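Local coordinates for protein eukaryotic translation initiation factor 4E type 5 (Leishmania major, PDB 7KCJ) that probably binds the 7-methylguanosine cap of messenger RNA and acts as a translation initiation factor of the eIF4E family, at residues P24-D29 with Q40-E45; S61-L66 with L78-N83; S97-N102 with T163-V168; P106-A111 with E174-K179. One frame throughout, in Å; residues are numbered along the deposited sequence.

Contact 1: residues P24-D29 with Q40-E45; sequences PLLTAD and QLAAQE
L26 meets A42 and A43 where an extended run of backbone passes the side of a helix. Residues 24-27 are loop leading from strand 13-23 into helix 28-34, whose first residues are A28 and D29, with T27 at the N-cap position. Residues 40-45 belong to helix 39-46, and within them the amide N of Q44 bonds to the carbonyl O of Q40. The CA atoms of L26 and A43, 7.4 Å apart, are the nearest CA pair of the two segments. Of residues 24-29, L26 alone touches 40-45. Its CG stands anti to the carbonyl carbon (chi1 -59°), which carries the isobutyl end across to the helix wall. There CD1 lies 4.0 Å from the backbone N of A43 and 4.1 Å from A43 CB, while A42 CB is a little farther from CD1, at 4.4 Å. The other branch, CD2, faces A42 O at 4.3 Å. W39 and R46 of the same helix also touch L26, and Y35 packs on A42. No hydrogen bond or ion pair joins the segments; the contact rests on van der Waals packing of one leucine on two small alanines, which allow its methyls to approach the helix backbone.

Contact 2: residues S61-L66 with L78-N83; sequences STMNSL and LIFARN
M63 of helix 56-64 and L66, in the loop that follows, pack on L78 and F80 of strand 77-82, joining a helix to the curved antiparallel sheet of the eIF4E fold. The two strand residues alternate with I79, so both point to the helix from one side of the strand. M63 makes a Met-aromatic contact with F80: its SD lies at the ring edge, 85° off the ring normal and 5.2 Å from the centroid, with CZ the nearest ring atom at 3.8 Å. The sulfur therefore meets the rim of the ring and not its face. The methionine chain is bent at both chi2 (-57°) and chi3 (-63°), which folds SD and CE toward the strand although the CB bond does not point straight at it. The same sulfur touches L78 CD2 at 3.9 Å, and CE lies equally near that methyl, so M63 runs obliquely past both strand side chains. L66 and L78 instead reach toward each other tip to tip. L78 thus divides its two branches, CD2 going to M63 and CD1 to L66. Around the contact, V69 touches M63, L72 touches L78, and I53, L139 and I141 pack on F80. Within 61-66, S65 OG donates to T62 O at 2.7 Å, approaching from the same face of that carbonyl as S65 N. Between the two leucines, CD1 of L66 and CD1 of L78 are 4.0 Å apart.

Contact 3: residues S97-N102 with T163-V168; sequences SRIMIN and TRSHAV
I99 and V168 form the tight, apolar part of this buried contact, while S97 and S165 meet more loosely around a water. CD1 of I99 sits 3.7 Å from V168 CG1, the two side chains crossing at a slant. With CG1 anti to the carbonyl carbon (chi1 -70°) and the chain then extended, I99 carries its terminal methyl from strand 97-103 to the first turn of helix 165-178, where it also comes within 3.9 Å of S165 O. A169 and I188 add to the apolar surroundings of I99. Toward the beginning of the strand segment the fit is wider: the hydroxyls OG of S97 and OG of S165 stand 4.0 Å apart and do not bond directly. A water fills the role of bridge. It lies 2.8 Å from S97 OG and donates to R98 O at 2.8 Å; its third leg, 2.5 Å to S165 OG, is unusually short, so the exact length is doubtful. The water thus links strand to helix where direct hydrogen bonds are lacking. S165 OG, turned anti to its own amide N (chi1 -165°), points at the strand and so reaches the water; it also hydrogen-bonds E190 OE1 of strand 186-191, which ties the start of the helix to the edge of the sheet as well. Helix 165-178 laid against the strands of an antiparallel sheet is typical of the alpha/beta eIF4E fold.

Contact 4: residues P106-A111 with E174-K179; sequences PPTTDA and EAMRAK
K179 and A111 are joined by the hydrogen bond of this contact, and T108 and M176 make a separate apolar touch. From CG outward the lysine chain is extended, running across to helix 108-121 and bringing NZ to 2.8 Å from A111 O. The C=O...NZ angle is 117°, with the nitrogen tilted 34° out of the carbonyl plane. Along the way CD of K179 passes 3.9 Å from A111 CB, so the aliphatic part of the lysine covers the small alanine while its charged end takes the backbone oxygen. M176 behaves differently, bending at chi2 and chi3 to turn CE toward the other helix. That methyl lies 4.1 Å from T108 CG2, and the two side chains cross nearly at right angles. T108 presents its methyl to M176 and uses OG1 for a hydrogen bond with S185 OG. L103, L181 and Y186 touch both T108 and M176, and L115 packs on M176 and K179. The start of helix 108-121 and the end of helix 165-178 are thereby held together, as in the helical layer that backs the sheet of the eIF4E fold.

In the fold
All four contacts lie within one eIF4E family region; contacts 2 and 3 each set a helix against its seven-stranded antiparallel sheet, and contact 4 joins two helices. Contacts 1 and 2 come first along the chain, each closing before the next opens; contacts 3 and 4 alternate their segments and share helix 165-178, with centres about 17 Å apart. Strands 77-82 of contact 2 and 97-103 of contact 3 belong to the same sheet, although these contacts lie on opposite sides of the chain's centre, about 21 Å apart. Contact 1 packs the loop after strand 13-23 on helix 39-46, at the periphery, its centre about 33 Å from that of contact 4. Helix 165-178 thus connects the sheet with helix 108-121.

Contact 1: residues P24-D29 with Q40-E45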
loop_
_atom_site.group_PDB
_atom_site.type_symbol
_atom_site.label_atom_id
_atom_site.label_comp_id
_atom_site.label_asym_id
_atom_site.label_seq_id
_atom_site.Cartn_x
_atom_site.Cartn_y
_atom_site.Cartn_z
ATOM N N PRO A 24 -12.672 -0.364 5.904
ATOM C CA PRO A 24 -13.445 -1.475 5.336
ATOM C C PRO A 24 -14.293 -1.072 4.123
ATOM O O PRO A 24 -14.348 0.105 3.754
ATOM C CB PRO A 24 -14.305 -1.935 6.514
ATOM C CG PRO A 24 -14.405 -0.786 7.398
ATOM C CD PRO A 24 -13.255 0.129 7.163
ATOM N N LEU A 25 -14.959 -2.051 3.492
ATOM C CA LEU A 25 -15.889 -1.822 2.384
ATOM C C LEU A 25 -17.012 -0.901 2.854
ATOM O O LEU A 25 -17.549 -1.120 3.949
ATOM C CB LEU A 25 -16.505 -3.181 1.968
ATOM C CG LEU A 25 -17.713 -3.139 1.011
ATOM C CD1 LEU A 25 -17.260 -2.839 -0.405
ATOM C CD2 LEU A 25 -18.500 -4.445 1.059
ATOM N N LEU A 26 -17.321 0.146 2.070
ATOM C CA LEU A 26 -18.406 1.052 2.410
ATOM C C LEU A 26 -19.654 0.601 1.666
ATOM O O LEU A 26 -19.628 0.420 0.442
ATOM C CB LEU A 26 -18.070 2.494 2.016
ATOM C CG LEU A 26 -16.805 3.067 2.685
ATOM C CD1 LEU A 26 -16.519 4.450 2.166
ATOM C CD2 LEU A 26 -16.917 3.053 4.241
ATOM N N THR A 27 -20.733 0.377 2.406
ATOM C CA THR A 27 -21.975 -0.074 1.819
ATOM C C THR A 27 -22.953 1.101 1.683
ATOM O O THR A 27 -22.977 2.010 2.519
ATOM C CB THR A 27 -22.500 -1.294 2.562
ATOM O OG1 THR A 27 -22.572 -0.963 3.947
ATOM C CG2 THR A 27 -21.608 -2.521 2.335
ATOM N N ALA A 28 -23.741 1.079 0.599
ATOM C CA ALA A 28 -24.640 2.170 0.199
ATOM C C ALA A 28 -25.672 2.631 1.212
ATOM O O ALA A 28 -25.804 3.853 1.377
ATOM C CB ALA A 28 -25.346 1.833 -1.113
ATOM N N ASP A 29 -26.452 1.721 1.836
ATOM C CA ASP A 29 -27.506 2.165 2.773
ATOM C C ASP A 29 -26.935 2.942 3.946
ATOM O O ASP A 29 -27.518 3.938 4.364
ATOM C CB ASP A 29 -28.390 0.997 3.263
ATOM C CG ASP A 29 -29.118 0.282 2.128
ATOM O OD1 ASP A 29 -29.747 0.960 1.319
ATOM O OD2 ASP A 29 -29.015 -0.964 2.038
ATOM N N GLN A 40 -17.134 10.418 0.918
ATOM C CA GLN A 40 -15.865 10.879 1.479
ATOM C C GLN A 40 -16.029 11.055 2.996
ATOM O O GLN A 40 -15.136 10.664 3.760
ATOM C CB GLN A 40 -15.439 12.189 0.812
ATOM C CG GLN A 40 -15.573 12.146 -0.706
ATOM C CD GLN A 40 -14.602 11.172 -1.302
ATOM O OE1 GLN A 40 -13.421 11.150 -0.942
ATOM N NE2 GLN A 40 -15.083 10.334 -2.214
ATOM N N LEU A 41 -17.191 11.583 3.441
ATOM C CA LEU A 41 -17.495 11.715 4.868
ATOM C C LEU A 41 -17.592 10.300 5.475
ATOM O O LEU A 41 -16.973 10.034 6.498
ATOM C CB LEU A 41 -18.818 12.469 5.062
ATOM C CG LEU A 41 -19.350 12.563 6.493
ATOM C CD1 LEU A 41 -18.432 13.412 7.376
ATOM C CD2 LEU A 41 -20.757 13.166 6.495
ATOM N N ALA A 42 -18.282 9.365 4.800
ATOM C CA ALA A 42 -18.374 7.975 5.279
ATOM C C ALA A 42 -16.986 7.355 5.468
ATOM O O ALA A 42 -16.750 6.706 6.476
ATOM C CB ALA A 42 -19.192 7.133 4.310
ATOM N N ALA A 43 -16.065 7.613 4.526
ATOM C CA ALA A 43 -14.692 7.122 4.606
ATOM C C ALA A 43 -13.954 7.665 5.816
ATOM O O ALA A 43 -13.281 6.900 6.517
ATOM C CB ALA A 43 -13.933 7.470 3.317
ATOM N N GLN A 44 -14.097 8.966 6.081
ATOM C CA GLN A 44 -13.487 9.635 7.215
ATOM C C GLN A 44 -13.989 9.019 8.513
ATOM O O GLN A 44 -13.195 8.732 9.406
ATOM C CB GLN A 44 -13.845 11.136 7.170
ATOM C CG GLN A 44 -13.460 11.911 8.418
ATOM C CD GLN A 44 -11.958 11.946 8.568
ATOM O OE1 GLN A 44 -11.239 12.457 7.699
ATOM N NE2 GLN A 44 -11.450 11.392 9.666
ATOM N N GLU A 45 -15.301 8.794 8.612
ATOM C CA GLU A 45 -15.887 8.260 9.841
ATOM C C GLU A 45 -15.733 6.753 10.032
ATOM O O GLU A 45 -15.708 6.298 11.185
ATOM C CB GLU A 45 -17.371 8.619 9.886
ATOM C CG GLU A 45 -17.630 10.116 9.837
ATOM C CD GLU A 45 -17.233 10.804 11.124
ATOM O OE1 GLU A 45 -17.687 10.335 12.192
ATOM O OE2 GLU A 45 -16.451 11.784 11.076
#

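Contact 2: residues S61-L66 with L78-N83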
loop_
_atom_site.group_PDB
_atom_site.type_symbol
_atom_site.label_atom_id
_atom_site.label_comp_id
_atom_site.label_asym_id
_atom_site.label_seq_id
_atom_site.Cartn_x
_atom_site.Cartn_y
_atom_site.Cartn_z
ATOM N N SER A 61 4.312 -6.869 13.815
ATOM C CA SER A 61 3.357 -7.085 14.916
ATOM C C SER A 61 1.991 -6.552 14.505
ATOM O O SER A 61 0.984 -7.175 14.824
ATOM C CB SER A 61 3.808 -6.392 16.192
ATOM O OG SER A 61 5.020 -6.944 16.670
ATOM N N THR A 62 1.949 -5.392 13.798
ATOM C CA THR A 62 0.709 -4.804 13.285
ATOM C C THR A 62 0.071 -5.756 12.263
ATOM O O THR A 62 -1.124 -6.032 12.349
ATOM C CB THR A 62 0.979 -3.402 12.682
ATOM O OG1 THR A 62 1.517 -2.568 13.702
ATOM C CG2 THR A 62 -0.275 -2.748 12.111
ATOM N N MET A 63 0.869 -6.282 11.321
ATOM C CA MET A 63 0.384 -7.206 10.293
ATOM C C MET A 63 -0.126 -8.507 10.896
ATOM O O MET A 63 -1.101 -9.061 10.391
ATOM C CB MET A 63 1.488 -7.538 9.285
ATOM C CG MET A 63 2.039 -6.331 8.540
ATOM S SD MET A 63 0.795 -5.377 7.631
ATOM C CE MET A 63 0.268 -6.574 6.490
ATOM N N ASN A 64 0.543 -9.016 11.953
ATOM C CA ASN A 64 0.165 -10.273 12.632
ATOM C C ASN A 64 -1.095 -10.129 13.467
ATOM O O ASN A 64 -1.735 -11.135 13.745
ATOM C CB ASN A 64 1.332 -10.839 13.475
ATOM C CG ASN A 64 1.046 -11.995 14.449
ATOM O OD1 ASN A 64 0.591 -11.809 15.604
ATOM N ND2 ASN A 64 1.330 -13.229 14.030
ATOM N N SER A 65 -1.476 -8.899 13.862
ATOM C CA SER A 65 -2.716 -8.695 14.625
ATOM C C SER A 65 -3.985 -8.763 13.725
ATOM O O SER A 65 -5.111 -8.751 14.230
ATOM C CB SER A 65 -2.684 -7.340 15.326
ATOM O OG SER A 65 -2.872 -6.282 14.394
ATOM N N LEU A 66 -3.799 -8.750 12.407
ATOM C CA LEU A 66 -4.885 -8.732 11.438
ATOM C C LEU A 66 -4.936 -10.052 10.688
ATOM O O LEU A 66 -3.917 -10.736 10.574
ATOM C CB LEU A 66 -4.568 -7.625 10.404
ATOM C CG LEU A 66 -4.523 -6.197 10.914
ATOM C CD1 LEU A 66 -3.916 -5.271 9.892
ATOM C CD2 LEU A 66 -5.913 -5.701 11.315
ATOM N N LEU A 78 -5.913 -1.320 3.591
ATOM C CA LEU A 78 -5.011 -1.181 4.730
ATOM C C LEU A 78 -4.072 -0.060 4.303
ATOM O O LEU A 78 -3.463 -0.162 3.252
ATOM C CB LEU A 78 -4.237 -2.470 5.005
ATOM C CG LEU A 78 -3.241 -2.395 6.158
ATOM C CD1 LEU A 78 -3.960 -2.133 7.479
ATOM C CD2 LEU A 78 -2.408 -3.696 6.250
ATOM N N ILE A 79 -4.026 1.035 5.041
ATOM C CA ILE A 79 -3.272 2.231 4.650
ATOM C C ILE A 79 -2.081 2.545 5.558
ATOM O O ILE A 79 -2.208 2.477 6.782
ATOM C CB ILE A 79 -4.280 3.410 4.639
ATOM C CG1 ILE A 79 -5.474 3.130 3.674
ATOM C CG2 ILE A 79 -3.605 4.759 4.332
ATOM C CD1 ILE A 79 -6.684 4.167 3.793
ATOM N N PHE A 80 -0.934 2.915 4.966
ATOM C CA PHE A 80 0.263 3.324 5.698
ATOM C C PHE A 80 0.627 4.718 5.195
ATOM O O PHE A 80 0.888 4.882 3.993
ATOM C CB PHE A 80 1.448 2.371 5.436
ATOM C CG PHE A 80 1.206 0.930 5.816
ATOM C CD1 PHE A 80 0.470 0.095 4.996
ATOM C CD2 PHE A 80 1.731 0.408 6.987
ATOM C CE1 PHE A 80 0.248 -1.224 5.350
ATOM C CE2 PHE A 80 1.498 -0.908 7.341
ATOM C CZ PHE A 80 0.773 -1.720 6.518
ATOM N N ALA A 81 0.664 5.721 6.090
ATOM C CA ALA A 81 1.017 7.074 5.666
ATOM C C ALA A 81 2.160 7.613 6.487
ATOM O O ALA A 81 2.062 7.647 7.712
ATOM C CB ALA A 81 -0.177 8.012 5.763
ATOM N N ARG A 82 3.221 8.075 5.824
ATOM C CA ARG A 82 4.354 8.629 6.534
ATOM C C ARG A 82 4.005 9.981 7.175
ATOM O O ARG A 82 3.548 10.890 6.482
ATOM C CB ARG A 82 5.567 8.727 5.594
ATOM C CG ARG A 82 6.856 9.058 6.331
ATOM C CD ARG A 82 8.014 9.223 5.373
ATOM N NE ARG A 82 7.775 10.288 4.398
ATOM C CZ ARG A 82 8.033 11.575 4.614
ATOM N NH1 ARG A 82 8.546 11.972 5.772
ATOM N NH2 ARG A 82 7.789 12.474 3.667
ATOM N N ASN A 83 4.183 10.091 8.508
ATOM C CA ASN A 83 3.945 11.297 9.315
ATOM C C ASN A 83 2.525 11.869 9.251
ATOM O O ASN A 83 2.357 13.058 9.525
ATOM C CB ASN A 83 4.943 12.408 8.938
ATOM C CG ASN A 83 6.360 12.223 9.385
ATOM O OD1 ASN A 83 7.284 12.818 8.819
ATOM N ND2 ASN A 83 6.589 11.431 10.421
#

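Contact 3: residues S97-N102 with T163-V168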
loop_
_atom_site.group_PDB
_atom_site.type_symbol
_atom_site.label_atom_id
_atom_site.label_comp_id
_atom_site.label_asym_id
_atom_site.label_seq_id
_atom_site.Cartn_x
_atom_site.Cartn_y
_atom_site.Cartn_z
ATOM N N SER A 97 2.455 10.941 -8.457
ATOM C CA SER A 97 1.797 9.916 -9.256
ATOM C C SER A 97 1.800 8.575 -8.478
ATOM O O SER A 97 2.189 8.556 -7.301
ATOM C CB SER A 97 2.422 9.804 -10.645
ATOM O OG SER A 97 3.782 9.402 -10.607
ATOM N N ARG A 98 1.322 7.476 -9.097
ATOM C CA ARG A 98 1.242 6.213 -8.384
ATOM C C ARG A 98 1.731 5.011 -9.171
ATOM O O ARG A 98 1.803 5.048 -10.400
ATOM C CB ARG A 98 -0.187 5.992 -7.870
ATOM C CG ARG A 98 -1.186 5.744 -8.971
ATOM C CD ARG A 98 -2.615 5.854 -8.481
ATOM N NE ARG A 98 -3.547 5.797 -9.603
ATOM C CZ ARG A 98 -4.701 5.137 -9.595
ATOM N NH1 ARG A 98 -5.080 4.458 -8.517
ATOM N NH2 ARG A 98 -5.473 5.128 -10.671
ATOM N N ILE A 99 2.091 3.944 -8.439
ATOM C CA ILE A 99 2.515 2.675 -9.019
ATOM C C ILE A 99 1.600 1.596 -8.458
ATOM O O ILE A 99 1.433 1.503 -7.241
ATOM C CB ILE A 99 4.018 2.380 -8.727
ATOM C CG1 ILE A 99 4.933 3.331 -9.500
ATOM C CG2 ILE A 99 4.364 0.931 -9.042
ATOM C CD1 ILE A 99 6.352 3.299 -9.034
ATOM N N MET A 100 0.952 0.818 -9.334
ATOM C CA MET A 100 0.091 -0.281 -8.893
ATOM C C MET A 100 0.789 -1.580 -9.155
ATOM O O MET A 100 1.291 -1.797 -10.257
ATOM C CB MET A 100 -1.261 -0.309 -9.627
ATOM C CG MET A 100 -1.937 1.022 -9.747
ATOM S SD MET A 100 -2.286 1.962 -8.290
ATOM C CE MET A 100 -3.839 1.171 -7.823
ATOM N N ILE A 101 0.861 -2.429 -8.139
ATOM C CA ILE A 101 1.459 -3.754 -8.246
ATOM C C ILE A 101 0.386 -4.774 -7.881
ATOM O O ILE A 101 -0.044 -4.813 -6.724
ATOM C CB ILE A 101 2.672 -3.877 -7.292
ATOM C CG1 ILE A 101 3.721 -2.794 -7.575
ATOM C CG2 ILE A 101 3.304 -5.258 -7.375
ATOM C CD1 ILE A 101 4.394 -2.336 -6.407
ATOM N N ASN A 102 -0.050 -5.594 -8.844
ATOM C CA ASN A 102 -1.027 -6.657 -8.557
ATOM C C ASN A 102 -0.295 -7.966 -8.313
ATOM O O ASN A 102 0.537 -8.351 -9.126
ATOM C CB ASN A 102 -2.011 -6.830 -9.696
ATOM C CG ASN A 102 -2.900 -5.623 -9.861
ATOM O OD1 ASN A 102 -3.886 -5.465 -9.136
ATOM N ND2 ASN A 102 -2.569 -4.753 -10.802
ATOM N N THR A 163 8.473 12.420 -11.364
ATOM C CA THR A 163 9.682 12.239 -12.157
ATOM C C THR A 163 10.576 11.092 -11.627
ATOM O O THR A 163 11.545 10.730 -12.291
ATOM C CB THR A 163 10.452 13.554 -12.313
ATOM O OG1 THR A 163 10.954 13.943 -11.037
ATOM C CG2 THR A 163 9.603 14.659 -12.924
ATOM N N ARG A 164 10.272 10.530 -10.440
ATOM C CA ARG A 164 11.020 9.389 -9.898
ATOM C C ARG A 164 10.337 8.032 -10.201
ATOM O O ARG A 164 10.878 6.987 -9.854
ATOM C CB ARG A 164 11.217 9.537 -8.374
ATOM C CG ARG A 164 11.969 10.804 -7.955
ATOM C CD ARG A 164 13.373 10.874 -8.537
ATOM N NE ARG A 164 14.197 11.895 -7.884
ATOM C CZ ARG A 164 14.658 12.989 -8.486
ATOM N NH1 ARG A 164 14.379 13.220 -9.765
ATOM N NH2 ARG A 164 15.405 13.858 -7.815
ATOM N N SER A 165 9.144 8.061 -10.823
ATOM C CA SER A 165 8.313 6.909 -11.131
ATOM C C SER A 165 9.018 5.819 -11.941
ATOM O O SER A 165 8.993 4.661 -11.531
ATOM C CB SER A 165 7.036 7.366 -11.834
ATOM O OG SER A 165 6.059 6.342 -11.846
ATOM N N HIS A 166 9.637 6.176 -13.078
ATOM C CA HIS A 166 10.310 5.188 -13.906
ATOM C C HIS A 166 11.434 4.460 -13.152
ATOM O O HIS A 166 11.491 3.241 -13.211
ATOM C CB HIS A 166 10.791 5.784 -15.233
ATOM C CG HIS A 166 11.366 4.758 -16.158
ATOM N ND1 HIS A 166 10.600 3.698 -16.627
ATOM C CD2 HIS A 166 12.618 4.651 -16.668
ATOM C CE1 HIS A 166 11.405 2.990 -17.408
ATOM N NE2 HIS A 166 12.627 3.527 -17.469
ATOM N N ALA A 167 12.275 5.182 -12.413
ATOM C CA ALA A 167 13.353 4.554 -11.654
ATOM C C ALA A 167 12.831 3.611 -10.563
ATOM O O ALA A 167 13.383 2.526 -10.399
ATOM C CB ALA A 167 14.257 5.610 -11.041
ATOM N N VAL A 168 11.764 4.005 -9.840
ATOM C CA VAL A 168 11.200 3.175 -8.787
ATOM C C VAL A 168 10.541 1.933 -9.401
ATOM O O VAL A 168 10.760 0.822 -8.919
ATOM C CB VAL A 168 10.178 3.988 -7.928
ATOM C CG1 VAL A 168 9.410 3.081 -6.975
ATOM C CG2 VAL A 168 10.867 5.102 -7.152
HETATM O O HOH W 1 3.568 6.775 -11.612
#

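Contact 4: residues P106-A111 with E174-K179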
loop_
_atom_site.group_PDB
_atom_site.type_symbol
_atom_site.label_atom_id
_atom_site.label_comp_id
_atom_site.label_asym_id
_atom_site.label_seq_id
_atom_site.Cartn_x
_atom_site.Cartn_y
_atom_site.Cartn_z
ATOM N N PRO A 106 0.603 -17.033 -4.169
ATOM C CA PRO A 106 1.888 -17.338 -3.521
ATOM C C PRO A 106 2.829 -18.071 -4.464
ATOM O O PRO A 106 2.379 -18.778 -5.374
ATOM C CB PRO A 106 1.490 -18.253 -2.361
ATOM C CG PRO A 106 0.198 -18.873 -2.786
ATOM C CD PRO A 106 -0.506 -17.809 -3.569
ATOM N N PRO A 107 4.153 -17.944 -4.247
ATOM C CA PRO A 107 4.826 -17.120 -3.225
ATOM C C PRO A 107 4.951 -15.630 -3.579
ATOM O O PRO A 107 5.429 -14.857 -2.761
ATOM C CB PRO A 107 6.197 -17.790 -3.110
ATOM C CG PRO A 107 6.469 -18.330 -4.492
ATOM C CD PRO A 107 5.121 -18.650 -5.106
ATOM N N THR A 108 4.510 -15.229 -4.780
ATOM C CA THR A 108 4.591 -13.835 -5.248
ATOM C C THR A 108 3.895 -12.835 -4.317
ATOM O O THR A 108 4.432 -11.757 -4.064
ATOM C CB THR A 108 4.087 -13.743 -6.692
ATOM O OG1 THR A 108 4.863 -14.621 -7.523
ATOM C CG2 THR A 108 4.121 -12.332 -7.219
ATOM N N THR A 109 2.726 -13.174 -3.809
ATOM C CA THR A 109 1.995 -12.298 -2.898
ATOM C C THR A 109 2.832 -11.972 -1.642
ATOM O O THR A 109 3.032 -10.802 -1.312
ATOM C CB THR A 109 0.664 -12.956 -2.521
ATOM O OG1 THR A 109 0.912 -14.323 -2.163
ATOM C CG2 THR A 109 -0.346 -12.892 -3.641
ATOM N N ASP A 110 3.429 -13.000 -1.043
ATOM C CA ASP A 110 4.210 -12.812 0.168
ATOM C C ASP A 110 5.505 -12.071 -0.118
ATOM O O ASP A 110 5.720 -11.000 0.456
ATOM C CB ASP A 110 4.455 -14.153 0.867
ATOM C CG ASP A 110 3.189 -14.770 1.419
ATOM O OD1 ASP A 110 2.478 -14.081 2.180
ATOM O OD2 ASP A 110 2.914 -15.939 1.095
ATOM N N ALA A 111 6.330 -12.593 -1.048
ATOM C CA ALA A 111 7.608 -12.002 -1.413
ATOM C C ALA A 111 7.487 -10.586 -1.979
ATOM O O ALA A 111 8.315 -9.719 -1.681
ATOM C CB ALA A 111 8.326 -12.909 -2.407
ATOM N N GLU A 174 13.111 -5.194 -11.552
ATOM C CA GLU A 174 14.363 -5.951 -11.517
ATOM C C GLU A 174 14.443 -6.802 -10.234
ATOM O O GLU A 174 14.914 -7.937 -10.309
ATOM C CB GLU A 174 15.576 -5.033 -11.657
ATOM C CG GLU A 174 15.682 -4.415 -13.028
ATOM C CD GLU A 174 17.023 -3.749 -13.273
ATOM O OE1 GLU A 174 17.571 -3.147 -12.322
ATOM O OE2 GLU A 174 17.528 -3.837 -14.415
ATOM N N ALA A 175 13.907 -6.292 -9.084
ATOM C CA ALA A 175 13.933 -7.031 -7.815
ATOM C C ALA A 175 12.974 -8.232 -7.783
ATOM O O ALA A 175 13.306 -9.257 -7.188
ATOM C CB ALA A 175 13.658 -6.112 -6.637
ATOM N N MET A 176 11.802 -8.107 -8.423
ATOM C CA MET A 176 10.833 -9.190 -8.502
ATOM C C MET A 176 11.360 -10.318 -9.406
ATOM O O MET A 176 11.178 -11.497 -9.076
ATOM C CB MET A 176 9.481 -8.650 -8.990
ATOM C CG MET A 176 8.846 -7.651 -8.014
ATOM S SD MET A 176 7.991 -8.517 -6.673
ATOM C CE MET A 176 6.453 -8.945 -7.472
ATOM N N ARG A 177 12.061 -9.970 -10.506
ATOM C CA ARG A 177 12.661 -10.987 -11.359
ATOM C C ARG A 177 13.782 -11.684 -10.587
ATOM O O ARG A 177 13.872 -12.900 -10.626
ATOM C CB ARG A 177 13.251 -10.372 -12.656
ATOM C CG ARG A 177 12.200 -9.920 -13.652
ATOM C CD ARG A 177 12.768 -9.621 -15.023
ATOM N NE ARG A 177 13.339 -8.282 -15.158
ATOM C CZ ARG A 177 12.662 -7.196 -15.510
ATOM N NH1 ARG A 177 11.360 -7.266 -15.745
ATOM N NH2 ARG A 177 13.276 -6.026 -15.595
ATOM N N ALA A 178 14.626 -10.924 -9.872
ATOM C CA ALA A 178 15.714 -11.517 -9.084
ATOM C C ALA A 178 15.212 -12.446 -7.973
ATOM O O ALA A 178 15.949 -13.336 -7.543
ATOM C CB ALA A 178 16.615 -10.437 -8.513
ATOM N N LYS A 179 13.936 -12.307 -7.574
ATOM C CA LYS A 179 13.341 -13.224 -6.605
ATOM C C LYS A 179 12.889 -14.575 -7.243
ATOM O O LYS A 179 12.375 -15.438 -6.540
ATOM C CB LYS A 179 12.179 -12.540 -5.849
ATOM C CG LYS A 179 12.656 -11.554 -4.780
ATOM C CD LYS A 179 11.528 -11.131 -3.828
ATOM C CE LYS A 179 12.061 -10.790 -2.456
ATOM N NZ LYS A 179 10.977 -10.522 -1.470
#